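PDB 4QTQ: XAC2610 protein from Xanthomonas axonopodis pv. citri, which binds calcium and probably acts as an immunity protein that inhibits a peptidoglycan hydrolase linked to type IV secretion. Local coordinates for residues D164-L176 with L183-A195. Residues are numbered along the deposited sequence; the frame is centred on the assembly and turned at random. Where two conformers were deposited one is given.
Sequences DGCCIHVFDTYEL and LIERLTEDTNDPA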
loop_
_atom_site.group_PDB
_atom_site.type_symbol
_atom_site.label_atom_id
_atom_site.label_comp_id
_atom_site.label_asym_id
_atom_site.label_seq_id
_atom_site.Cartn_x
_atom_site.Cartn_y
_atom_site.Cartn_z
ATOM N N ASP A 164 19.498 3.007 -0.403
ATOM C CA ASP A 164 19.928 4.090 -1.293
ATOM C C ASP A 164 19.871 3.720 -2.790
ATOM O O ASP A 164 20.430 4.435 -3.626
ATOM C CB ASP A 164 21.329 4.592 -0.898
ATOM C CG ASP A 164 22.425 3.573 -1.160
ATOM O OD1 ASP A 164 22.130 2.443 -1.601
ATOM O OD2 ASP A 164 23.601 3.907 -0.920
ATOM N N GLY A 165 19.193 2.618 -3.124
ATOM C CA GLY A 165 19.050 2.182 -4.517
ATOM C C GLY A 165 20.355 1.760 -5.187
ATOM O O GLY A 165 20.477 1.826 -6.418
ATOM N N CYS A 166 21.321 1.320 -4.379
ATOM C CA CYS A 166 22.656 0.998 -4.862
ATOM C C CYS A 166 23.260 -0.152 -4.056
ATOM O O CYS A 166 23.035 -1.318 -4.367
ATOM C CB CYS A 166 23.564 2.246 -4.803
ATOM S SG CYS A 166 23.101 3.607 -5.913
ATOM N N CYS A 167 23.988 0.199 -3.002
ATOM C CA CYS A 167 24.807 -0.682 -2.181
ATOM C C CYS A 167 24.315 -0.803 -0.732
ATOM O O CYS A 167 24.904 -1.536 0.063
ATOM C CB CYS A 167 26.181 -0.031 -2.124
ATOM S SG CYS A 167 26.010 1.776 -2.061
ATOM N N ILE A 168 23.307 -0.010 -0.370
ATOM C CA ILE A 168 22.708 -0.099 0.959
ATOM C C ILE A 168 21.256 -0.519 0.780
ATOM O O ILE A 168 20.483 0.158 0.105
ATOM C CB ILE A 168 22.835 1.210 1.766
ATOM C CG1 ILE A 168 24.307 1.439 2.127
ATOM C CG2 ILE A 168 22.000 1.126 3.037
ATOM C CD1 ILE A 168 24.586 2.745 2.836
ATOM N N HIS A 169 20.913 -1.666 1.359
ATOM C CA HIS A 169 19.566 -2.202 1.306
ATOM C C HIS A 169 19.092 -2.435 2.718
ATOM O O HIS A 169 19.830 -2.986 3.546
ATOM C CB HIS A 169 19.539 -3.525 0.548
ATOM C CG HIS A 169 20.045 -3.418 -0.854
ATOM N ND1 HIS A 169 21.278 -3.898 -1.236
ATOM C CD2 HIS A 169 19.495 -2.866 -1.961
ATOM C CE1 HIS A 169 21.465 -3.651 -2.519
ATOM N NE2 HIS A 169 20.400 -3.022 -2.983
ATOM N N VAL A 170 17.860 -2.023 2.988
ATOM C CA VAL A 170 17.256 -2.205 4.306
ATOM C C VAL A 170 16.015 -3.069 4.141
ATOM O O VAL A 170 15.191 -2.811 3.257
ATOM C CB VAL A 170 16.897 -0.868 4.963
ATOM C CG1 VAL A 170 16.288 -1.100 6.347
ATOM C CG2 VAL A 170 18.132 0.020 5.040
ATOM N N PHE A 171 15.920 -4.114 4.959
ATOM C CA PHE A 171 14.820 -5.062 4.885
ATOM C C PHE A 171 14.104 -5.038 6.223
ATOM O O PHE A 171 14.647 -5.466 7.228
ATOM C CB PHE A 171 15.322 -6.474 4.563
ATOM C CG PHE A 171 16.123 -6.560 3.290
ATOM C CD1 PHE A 171 15.494 -6.703 2.069
ATOM C CD2 PHE A 171 17.514 -6.501 3.320
ATOM C CE1 PHE A 171 16.232 -6.778 0.897
ATOM C CE2 PHE A 171 18.249 -6.577 2.155
ATOM C CZ PHE A 171 17.611 -6.719 0.942
ATOM N N ASP A 172 12.888 -4.507 6.216
ATOM C CA ASP A 172 12.092 -4.324 7.429
ATOM C C ASP A 172 11.007 -5.377 7.546
ATOM O O ASP A 172 10.378 -5.744 6.555
ATOM C CB ASP A 172 11.453 -2.933 7.434
ATOM C CG ASP A 172 12.430 -1.856 7.810
ATOM O OD1 ASP A 172 13.498 -2.172 8.354
ATOM O OD2 ASP A 172 12.132 -0.673 7.588
ATOM N N THR A 173 10.803 -5.857 8.766
ATOM C CA THR A 173 9.715 -6.771 9.067
ATOM C C THR A 173 8.897 -6.158 10.205
ATOM O O THR A 173 9.449 -5.747 11.241
ATOM C CB THR A 173 10.221 -8.184 9.433
ATOM O OG1 THR A 173 10.887 -8.768 8.299
ATOM C CG2 THR A 173 9.066 -9.092 9.858
ATOM N N TYR A 174 7.589 -6.069 9.970
ATOM C CA TYR A 174 6.637 -5.530 10.926
ATOM C C TYR A 174 5.711 -6.656 11.322
ATOM O O TYR A 174 5.337 -7.484 10.482
ATOM C CB TYR A 174 5.788 -4.415 10.301
ATOM C CG TYR A 174 6.564 -3.173 9.959
ATOM C CD1 TYR A 174 7.334 -3.105 8.796
ATOM C CD2 TYR A 174 6.533 -2.068 10.801
ATOM C CE1 TYR A 174 8.057 -1.959 8.483
ATOM C CE2 TYR A 174 7.237 -0.919 10.499
ATOM C CZ TYR A 174 8.002 -0.870 9.350
ATOM O OH TYR A 174 8.707 0.267 9.077
ATOM N N GLU A 175 5.338 -6.686 12.600
ATOM C CA GLU A 175 4.266 -7.570 13.056
ATOM C C GLU A 175 3.038 -6.701 13.194
ATOM O O GLU A 175 3.112 -5.598 13.755
ATOM C CB GLU A 175 4.616 -8.227 14.386
ATOM C CG GLU A 175 3.552 -9.184 14.900
ATOM C CD GLU A 175 3.985 -9.948 16.135
ATOM O OE1 GLU A 175 5.045 -9.637 16.703
ATOM O OE2 GLU A 175 3.253 -10.865 16.557
ATOM N N LEU A 176 1.916 -7.183 12.671
ATOM C CA LEU A 176 0.668 -6.457 12.766
ATOM C C LEU A 176 -0.219 -7.155 13.775
ATOM O O LEU A 176 -0.579 -8.316 13.577
ATOM C CB LEU A 176 -0.042 -6.394 11.419
ATOM C CG LEU A 176 -1.326 -5.543 11.438
ATOM C CD1 LEU A 176 -1.019 -4.051 11.350
ATOM C CD2 LEU A 176 -2.236 -5.955 10.305
ATOM N N LEU A 183 7.487 -2.415 14.038
ATOM C CA LEU A 183 8.740 -2.930 13.502
ATOM C C LEU A 183 9.357 -3.901 14.494
ATOM O O LEU A 183 9.551 -3.553 15.661
ATOM C CB LEU A 183 9.728 -1.793 13.216
ATOM C CG LEU A 183 11.068 -2.222 12.582
ATOM C CD1 LEU A 183 10.854 -2.627 11.133
ATOM C CD2 LEU A 183 12.089 -1.106 12.676
ATOM N N ILE A 184 9.683 -5.104 14.029
ATOM C CA ILE A 184 10.322 -6.109 14.887
ATOM C C ILE A 184 11.729 -6.501 14.432
ATOM O O ILE A 184 12.450 -7.155 15.172
ATOM C CB ILE A 184 9.473 -7.387 15.019
ATOM C CG1 ILE A 184 9.233 -8.039 13.652
ATOM C CG2 ILE A 184 8.151 -7.082 15.717
ATOM C CD1 ILE A 184 8.851 -9.497 13.769
ATOM N N GLU A 185 12.113 -6.108 13.223
ATOM C CA GLU A 185 13.401 -6.483 12.670
ATOM C C GLU A 185 13.777 -5.557 11.529
ATOM O O GLU A 185 12.974 -5.303 10.627
ATOM C CB GLU A 185 13.372 -7.921 12.154
ATOM C CG GLU A 185 14.737 -8.450 11.749
ATOM C CD GLU A 185 14.642 -9.758 11.008
ATOM O OE1 GLU A 185 14.535 -9.727 9.768
ATOM O OE2 GLU A 185 14.674 -10.813 11.664
ATOM N N ARG A 186 15.006 -5.057 11.584
ATOM C CA ARG A 186 15.576 -4.278 10.497
ATOM C C ARG A 186 16.940 -4.880 10.146
ATOM O O ARG A 186 17.840 -4.923 10.997
ATOM C CB ARG A 186 15.725 -2.808 10.896
ATOM C CG ARG A 186 16.251 -1.943 9.760
ATOM C CD ARG A 186 16.680 -0.549 10.166
ATOM N NE ARG A 186 15.678 0.218 10.900
ATOM C CZ ARG A 186 14.582 0.767 10.376
ATOM N NH1 ARG A 186 14.273 0.608 9.095
ATOM N NH2 ARG A 186 13.766 1.459 11.158
ATOM N N LEU A 187 17.068 -5.347 8.900
ATOM C CA LEU A 187 18.306 -5.911 8.377
ATOM C C LEU A 187 18.923 -4.903 7.411
ATOM O O LEU A 187 18.323 -4.586 6.393
ATOM C CB LEU A 187 18.054 -7.229 7.623
ATOM C CG LEU A 187 17.348 -8.399 8.313
ATOM C CD1 LEU A 187 17.462 -9.658 7.454
ATOM C CD2 LEU A 187 17.897 -8.668 9.709
ATOM N N THR A 188 20.103 -4.386 7.746
ATOM C CA THR A 188 20.802 -3.431 6.888
ATOM C C THR A 188 22.012 -4.119 6.258
ATOM O O THR A 188 22.888 -4.622 6.970
ATOM C CB THR A 188 21.276 -2.192 7.674
ATOM O OG1 THR A 188 20.154 -1.564 8.297
ATOM C CG2 THR A 188 21.961 -1.183 6.743
ATOM N N GLU A 189 22.045 -4.158 4.933
ATOM C CA GLU A 189 23.177 -4.731 4.206
ATOM C C GLU A 189 23.920 -3.627 3.472
ATOM O O GLU A 189 23.306 -2.854 2.746
ATOM C CB GLU A 189 22.704 -5.772 3.206
ATOM C CG GLU A 189 21.929 -6.918 3.833
ATOM C CD GLU A 189 21.861 -8.129 2.924
ATOM O OE1 GLU A 189 21.931 -7.947 1.683
ATOM O OE2 GLU A 189 21.745 -9.261 3.449
ATOM N N ASP A 190 25.233 -3.567 3.673
ATOM C CA ASP A 190 26.098 -2.566 3.052
ATOM C C ASP A 190 27.136 -3.288 2.177
ATOM O O ASP A 190 28.031 -3.976 2.693
ATOM C CB ASP A 190 26.770 -1.730 4.149
ATOM C CG ASP A 190 27.644 -0.599 3.607
ATOM O OD1 ASP A 190 28.095 -0.646 2.437
ATOM O OD2 ASP A 190 27.888 0.349 4.388
ATOM N N THR A 191 26.995 -3.142 0.861
ATOM C CA THR A 191 27.886 -3.774 -0.120
ATOM C C THR A 191 28.729 -2.738 -0.882
ATOM O O THR A 191 29.109 -2.959 -2.041
ATOM C CB THR A 191 27.061 -4.633 -1.107
ATOM O OG1 THR A 191 26.350 -5.629 -0.368
ATOM C CG2 THR A 191 27.940 -5.341 -2.139
ATOM N N ASN A 192 29.036 -1.611 -0.235
ATOM C CA ASN A 192 29.899 -0.583 -0.848
ATOM C C ASN A 192 31.291 -1.135 -1.189
ATOM O O ASN A 192 31.870 -0.790 -2.229
ATOM C CB ASN A 192 29.989 0.660 0.046
ATOM C CG ASN A 192 28.809 1.603 -0.151
ATOM O OD1 ASN A 192 28.554 2.059 -1.263
ATOM N ND2 ASN A 192 28.099 1.907 0.924
ATOM N N ASP A 193 31.815 -1.970 -0.289
ATOM C CA ASP A 193 32.989 -2.799 -0.563
ATOM C C ASP A 193 32.504 -4.231 -0.811
ATOM O O ASP A 193 32.287 -4.993 0.138
ATOM C CB ASP A 193 33.977 -2.750 0.613
ATOM C CG ASP A 193 35.236 -3.579 0.370
ATOM O OD1 ASP A 193 35.324 -4.269 -0.667
ATOM O OD2 ASP A 193 36.141 -3.543 1.228
ATOM N N PRO A 194 32.311 -4.606 -2.096
ATOM C CA PRO A 194 31.901 -5.978 -2.428
ATOM C C PRO A 194 32.749 -7.077 -1.787
ATOM O O PRO A 194 32.223 -8.146 -1.472
ATOM C CB PRO A 194 32.057 -6.016 -3.949
ATOM C CG PRO A 194 31.735 -4.625 -4.367
ATOM C CD PRO A 194 32.287 -3.737 -3.290
ATOM N N ALA A 195 34.044 -6.812 -1.608
ATOM C CA ALA A 195 34.960 -7.762 -0.973
ATOM C C ALA A 195 34.807 -7.819 0.554
ATOM O O ALA A 195 35.294 -8.756 1.192
ATOM C CB ALA A 195 36.399 -7.429 -1.350
HETATM O O HOH W 1 23.569 -3.847 -0.180
HETATM O O HOH W 2 13.599 -7.851 8.298
#
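Thr173 meets the returning strand of this antiparallel hairpin at a classic beta bulge, where Ile184 and Glu185 together face one residue. Its carbonyl O takes a nearly straight bond from Ile184 N at 2.9 Å and a weak one from Glu185 N at 3.3 Å. With OG1 anti to the carbonyl carbon (chi1 -64°), the methyl CG2 lies against Ile184 CG1 and CD1, while OG1 donates to a water. That water in turn donates to Phe171 O and Glu185 OE1, tying side chains of both strands to a main-chain carbonyl.

Just before the bulge in sequence, Leu183 turns its side chain to the opposite face, that of Tyr174 and Asp172. Its CD1 sits over one face of the Tyr174 ring, 3.9 Å from the centroid, in a CH-pi contact displaced toward the rim. CB packs near the ring's CE2, and CD1 also reaches the Thr173 carbonyl O at 3.4 Å. Next along this face, Asp172 and Arg186 run side by side and form a salt bridge. NH1 alone faces both oxygens, 2.9 Å from OD2 and 3.0 Å from OD1, with the planes 69° apart, so this is not a flat two-pronged pairing; Val170 CG1 lies at the guanidinium edge.

Phe171 belongs to the face of Thr173. Its backbone pairs with Leu187 in both directions, CB packs against Leu187 CB, and ring atom CE2 approaches Glu189 OE1 at 4.0 Å, the carboxylate almost perpendicular to the ring. At the far end Cys167 O accepts a nearly straight bond from Thr191 N (2.8 Å), carrying the pairing beyond Ile168 and Asp190.

Strands 157-163 and 198-205 flank the hairpin, placing it inside an antiparallel sheet. The backbone ladder holds the two strands together, and Arg186 NH1 supplies a partner for the carboxylate of buried Asp172, probably offsetting part of the cost of burying its charge and favouring the ionised form.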